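Local atomic coordinates of hemolysin-like protein containing CBS domains (Oenococcus oeni, PDB entry 3OCO), a protein that is of unknown function but belongs to the UPF0053 family of membrane proteins and, in this fragment, carries a pair of CBS domains. Residues Val107-Ala119 and Thr128-Glu140. Residues are numbered along the deposited sequence; the frame is centred on the assembly and turned at random.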
loop_
_atom_site.group_PDB
_atom_site.type_symbol
_atom_site.label_atom_id
_atom_site.label_comp_id
_atom_site.label_asym_id
_atom_site.label_seq_id
_atom_site.Cartn_x
_atom_site.Cartn_y
_atom_site.Cartn_z
ATOM N N VAL A 107 -12.194 -3.866 13.662
ATOM C CA VAL A 107 -11.665 -2.625 13.136
ATOM C C VAL A 107 -11.595 -2.698 11.608
ATOM O O VAL A 107 -12.034 -1.775 10.927
ATOM C CB VAL A 107 -10.308 -2.233 13.795
ATOM C CG1 VAL A 107 -10.083 -3.047 15.063
ATOM C CG2 VAL A 107 -9.141 -2.385 12.838
HETATM N N MSE A 108 -11.089 -3.808 11.070
HETATM C CA MSE A 108 -11.026 -3.987 9.617
HETATM C C MSE A 108 -12.407 -3.732 9.000
HETATM O O MSE A 108 -12.529 -3.035 7.989
HETATM C CB MSE A 108 -10.538 -5.393 9.249
HETATM C CG MSE A 108 -9.066 -5.700 9.531
HETATM SE SE MSE A 108 -8.728 -7.653 9.504
HETATM C CE MSE A 108 -8.560 -7.990 7.571
ATOM N N GLU A 109 -13.442 -4.286 9.626
ATOM C CA GLU A 109 -14.805 -4.129 9.132
ATOM C C GLU A 109 -15.341 -2.716 9.344
ATOM O O GLU A 109 -16.207 -2.250 8.605
ATOM C CB GLU A 109 -15.749 -5.150 9.776
ATOM C CG GLU A 109 -17.131 -5.204 9.116
ATOM C CD GLU A 109 -17.055 -5.383 7.596
ATOM O OE1 GLU A 109 -17.762 -4.646 6.871
ATOM O OE2 GLU A 109 -16.285 -6.257 7.128
ATOM N N GLU A 110 -14.835 -2.038 10.361
ATOM C CA GLU A 110 -15.203 -0.654 10.567
ATOM C C GLU A 110 -14.619 0.177 9.423
ATOM O O GLU A 110 -15.325 0.963 8.796
ATOM C CB GLU A 110 -14.695 -0.165 11.925
ATOM C CG GLU A 110 -15.679 0.721 12.673
ATOM C CD GLU A 110 -16.990 0.022 12.937
ATOM O OE1 GLU A 110 -18.044 0.695 12.929
ATOM O OE2 GLU A 110 -16.963 -1.206 13.141
HETATM N N MSE A 111 -13.328 -0.010 9.154
HETATM C CA MSE A 111 -12.679 0.610 8.008
HETATM C C MSE A 111 -13.396 0.320 6.699
HETATM O O MSE A 111 -13.353 1.120 5.774
HETATM C CB MSE A 111 -11.235 0.129 7.883
HETATM C CG MSE A 111 -10.351 0.606 9.004
HETATM SE SE MSE A 111 -8.732 -0.444 9.117
HETATM C CE MSE A 111 -7.649 0.413 7.746
ATOM N N SER A 112 -14.043 -0.828 6.607
ATOM C CA SER A 112 -14.709 -1.172 5.363
ATOM C C SER A 112 -16.095 -0.537 5.275
ATOM O O SER A 112 -16.493 -0.033 4.223
ATOM C CB SER A 112 -14.793 -2.685 5.191
ATOM O OG SER A 112 -15.549 -3.003 4.039
ATOM N N ALA A 113 -16.830 -0.560 6.379
ATOM C CA ALA A 113 -18.186 -0.035 6.369
ATOM C C ALA A 113 -18.150 1.465 6.106
ATOM O O ALA A 113 -19.030 2.005 5.433
ATOM C CB ALA A 113 -18.909 -0.356 7.689
ATOM N N HIS A 114 -17.114 2.120 6.631
ATOM C CA HIS A 114 -16.936 3.570 6.527
ATOM C C HIS A 114 -16.115 3.946 5.293
ATOM O O HIS A 114 -15.949 5.128 4.984
ATOM C CB HIS A 114 -16.219 4.106 7.768
ATOM C CG HIS A 114 -17.073 4.174 8.997
ATOM N ND1 HIS A 114 -17.345 3.071 9.779
ATOM C CD2 HIS A 114 -17.685 5.221 9.602
ATOM C CE1 HIS A 114 -18.101 3.433 10.802
ATOM N NE2 HIS A 114 -18.320 4.732 10.716
ATOM N N ARG A 115 -15.585 2.930 4.617
ATOM C CA ARG A 115 -14.776 3.095 3.405
ATOM C C ARG A 115 -13.570 3.994 3.617
ATOM O O ARG A 115 -13.345 4.937 2.863
ATOM C CB ARG A 115 -15.634 3.605 2.247
ATOM C CG ARG A 115 -16.810 2.704 1.956
ATOM C CD ARG A 115 -17.711 3.264 0.872
ATOM N NE ARG A 115 -18.784 2.326 0.547
ATOM C CZ ARG A 115 -18.750 1.462 -0.465
ATOM N NH1 ARG A 115 -17.698 1.418 -1.274
ATOM N NH2 ARG A 115 -19.779 0.648 -0.672
ATOM N N VAL A 116 -12.796 3.706 4.654
ATOM C CA VAL A 116 -11.568 4.444 4.900
ATOM C C VAL A 116 -10.409 3.454 4.951
ATOM O O VAL A 116 -10.602 2.291 5.294
ATOM C CB VAL A 116 -11.645 5.268 6.218
ATOM C CG1 VAL A 116 -12.790 6.265 6.155
ATOM C CG2 VAL A 116 -11.813 4.355 7.423
ATOM N N PRO A 117 -9.199 3.900 4.585
ATOM C CA PRO A 117 -8.042 3.014 4.705
ATOM C C PRO A 117 -7.278 3.311 5.995
ATOM O O PRO A 117 -6.197 2.777 6.243
ATOM C CB PRO A 117 -7.191 3.394 3.486
ATOM C CG PRO A 117 -7.768 4.726 2.970
ATOM C CD PRO A 117 -8.831 5.166 3.938
HETATM N N MSE A 118 -7.844 4.175 6.830
HETATM C CA MSE A 118 -7.188 4.483 8.085
HETATM C C MSE A 118 -8.137 4.482 9.266
HETATM O O MSE A 118 -9.185 5.117 9.242
HETATM C CB MSE A 118 -6.428 5.803 8.015
HETATM C CG MSE A 118 -5.776 6.154 9.352
HETATM SE SE MSE A 118 -4.421 7.525 9.230
HETATM C CE MSE A 118 -5.491 9.129 9.464
ATOM N N ALA A 119 -7.756 3.740 10.293
ATOM C CA ALA A 119 -8.456 3.771 11.559
ATOM C C ALA A 119 -7.565 4.479 12.558
ATOM O O ALA A 119 -6.352 4.250 12.584
ATOM C CB ALA A 119 -8.740 2.375 12.022
ATOM N N THR A 128 -5.141 10.295 21.126
ATOM C CA THR A 128 -4.702 9.367 20.062
ATOM C C THR A 128 -3.676 8.345 20.560
ATOM O O THR A 128 -2.552 8.718 20.897
ATOM C CB THR A 128 -4.008 10.136 18.920
ATOM O OG1 THR A 128 -4.942 11.028 18.292
ATOM C CG2 THR A 128 -3.440 9.160 17.882
ATOM N N SER A 129 -4.055 7.069 20.601
ATOM C CA SER A 129 -3.141 5.991 20.997
ATOM C C SER A 129 -2.224 5.558 19.851
ATOM O O SER A 129 -1.068 5.201 20.066
ATOM C CB SER A 129 -3.934 4.779 21.480
ATOM O OG SER A 129 -4.800 5.149 22.529
ATOM N N GLY A 130 -2.756 5.597 18.636
ATOM C CA GLY A 130 -2.001 5.282 17.437
ATOM C C GLY A 130 -2.955 5.069 16.271
ATOM O O GLY A 130 -4.170 5.311 16.406
ATOM N N ILE A 131 -2.416 4.619 15.126
ATOM C CA ILE A 131 -3.229 4.411 13.939
ATOM C C ILE A 131 -3.017 3.019 13.352
ATOM O O ILE A 131 -2.019 2.348 13.643
ATOM C CB ILE A 131 -2.918 5.449 12.819
ATOM C CG1 ILE A 131 -1.550 5.183 12.174
ATOM C CG2 ILE A 131 -3.000 6.859 13.337
ATOM C CD1 ILE A 131 -1.189 6.159 11.050
ATOM N N ILE A 132 -3.959 2.603 12.513
ATOM C CA ILE A 132 -3.859 1.330 11.798
ATOM C C ILE A 132 -4.254 1.467 10.344
ATOM O O ILE A 132 -5.254 2.115 10.023
ATOM C CB ILE A 132 -4.793 0.248 12.368
ATOM C CG1 ILE A 132 -4.366 -0.166 13.779
ATOM C CG2 ILE A 132 -4.834 -0.946 11.414
ATOM C CD1 ILE A 132 -5.464 -0.886 14.542
ATOM N N THR A 133 -3.463 0.839 9.478
ATOM C CA THR A 133 -3.816 0.652 8.075
ATOM C C THR A 133 -3.427 -0.750 7.601
ATOM O O THR A 133 -2.735 -1.491 8.302
ATOM C CB THR A 133 -3.121 1.676 7.195
ATOM O OG1 THR A 133 -1.704 1.449 7.233
ATOM C CG2 THR A 133 -3.440 3.091 7.694
ATOM N N ASP A 134 -3.883 -1.113 6.408
ATOM C CA ASP A 134 -3.533 -2.396 5.831
ATOM C C ASP A 134 -2.059 -2.793 6.061
ATOM O O ASP A 134 -1.775 -3.912 6.457
ATOM C CB ASP A 134 -3.904 -2.445 4.335
ATOM C CG ASP A 134 -3.384 -1.237 3.542
ATOM O OD1 ASP A 134 -2.335 -0.659 3.911
ATOM O OD2 ASP A 134 -4.029 -0.866 2.538
ATOM N N LYS A 135 -1.117 -1.891 5.824
ATOM C CA LYS A 135 0.287 -2.241 6.010
ATOM C C LYS A 135 0.562 -2.848 7.391
ATOM O O LYS A 135 1.398 -3.734 7.518
ATOM C CB LYS A 135 1.222 -1.054 5.705
ATOM C CG LYS A 135 1.318 0.016 6.787
ATOM C CD LYS A 135 2.246 1.173 6.367
ATOM C CE LYS A 135 1.687 1.963 5.174
ATOM N NZ LYS A 135 2.533 3.143 4.787
ATOM N N ASP A 136 -0.155 -2.389 8.417
ATOM C CA ASP A 136 -0.001 -2.948 9.767
ATOM C C ASP A 136 -0.609 -4.344 9.942
ATOM O O ASP A 136 -0.099 -5.163 10.710
ATOM C CB ASP A 136 -0.570 -1.984 10.805
ATOM C CG ASP A 136 0.033 -0.612 10.687
ATOM O OD1 ASP A 136 1.273 -0.505 10.809
ATOM O OD2 ASP A 136 -0.721 0.353 10.443
ATOM N N VAL A 137 -1.706 -4.604 9.240
ATOM C CA VAL A 137 -2.313 -5.926 9.206
ATOM C C VAL A 137 -1.394 -6.950 8.497
ATOM O O VAL A 137 -1.210 -8.073 8.974
ATOM C CB VAL A 137 -3.684 -5.888 8.478
ATOM C CG1 VAL A 137 -3.945 -7.190 7.716
ATOM C CG2 VAL A 137 -4.810 -5.582 9.451
ATOM N N TYR A 138 -0.817 -6.553 7.363
ATOM C CA TYR A 138 0.053 -7.432 6.593
ATOM C C TYR A 138 1.329 -7.807 7.345
ATOM O O TYR A 138 1.984 -8.778 6.998
ATOM C CB TYR A 138 0.414 -6.790 5.248
ATOM C CG TYR A 138 0.959 -7.764 4.224
ATOM C CD1 TYR A 138 0.102 -8.554 3.466
ATOM C CD2 TYR A 138 2.329 -7.892 4.010
ATOM C CE1 TYR A 138 0.593 -9.451 2.520
ATOM C CE2 TYR A 138 2.832 -8.789 3.068
ATOM C CZ TYR A 138 1.957 -9.566 2.326
ATOM O OH TYR A 138 2.437 -10.459 1.389
ATOM N N GLU A 139 1.688 -7.041 8.367
ATOM C CA GLU A 139 2.882 -7.357 9.137
ATOM C C GLU A 139 2.640 -8.523 10.069
ATOM O O GLU A 139 3.523 -9.352 10.268
ATOM C CB GLU A 139 3.335 -6.155 9.954
ATOM C CG GLU A 139 3.948 -5.023 9.149
ATOM C CD GLU A 139 4.622 -4.012 10.045
ATOM O OE1 GLU A 139 4.100 -2.881 10.169
ATOM O OE2 GLU A 139 5.657 -4.366 10.651
ATOM N N GLU A 140 1.447 -8.565 10.655
ATOM C CA GLU A 140 1.081 -9.616 11.602
ATOM C C GLU A 140 0.958 -10.966 10.895
ATOM O O GLU A 140 1.361 -12.002 11.430
ATOM C CB GLU A 140 -0.242 -9.269 12.298
ATOM C CG GLU A 140 -0.223 -9.448 13.815
ATOM C CD GLU A 140 0.910 -8.676 14.472
ATOM O OE1 GLU A 140 1.098 -7.480 14.144
ATOM O OE2 GLU A 140 1.614 -9.272 15.314
HETATM O O HOH W 1 -5.398 0.699 4.840
#
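A single water bridges Pro117 and Asp134 where the two strands part: it donates to Pro117 O at 2.6 Å and accepts from Asp134 N, in the first turn of helix 134-142. Two residues away along each segment, Ala119 and Ile132 form an antiparallel hydrogen-bonded pair. Ala119 N reaches Ile132 O at 3.0 Å, nearly straight at 174°, and Ile132 N returns a bond to Ala119 O; the CB atoms of the pair lie on the same face of the sheet. Between water and pair, Thr133 turns CG2 against Pro117 O, only 3.1 Å away, and against CA and CB of Met118. With chi1 at 66°, CG2 is set anti to the carbonyl carbon and beside the backbone N. Thr133 is also the N-cap residue of the helix, its own N bound to Asp136 OD2 at 2.9 Å through the anti lone pair of that carboxylate.

Selenomethionines pack on both faces of the sheet. Met118 runs out straight as far as SE, with CG anti to the backbone N (chi1 178°), before its methyl bends aside; SE crosses the end of Ile131 at CD1, 4.0 Å away. On the face bearing Ala119 and Ile132, Met111 rises from the helix to bring CE within 3.7 Å of Ile132 O, while Val107 CG2 meets Ile132 CD1 and Met108 CG lies beside Val137 CG2.

A Schellman motif with Arg115 at its positive-phi position ends helix 104-113 and turns the chain back into strand 119-122. The contact thus joins both helices of the second CBS domain to the centre of its sheet. Met118 and Ile131 face Pro57 of strand 55-60 in the first CBS domain, whereas Met108 packs on Phe142 of the second subunit.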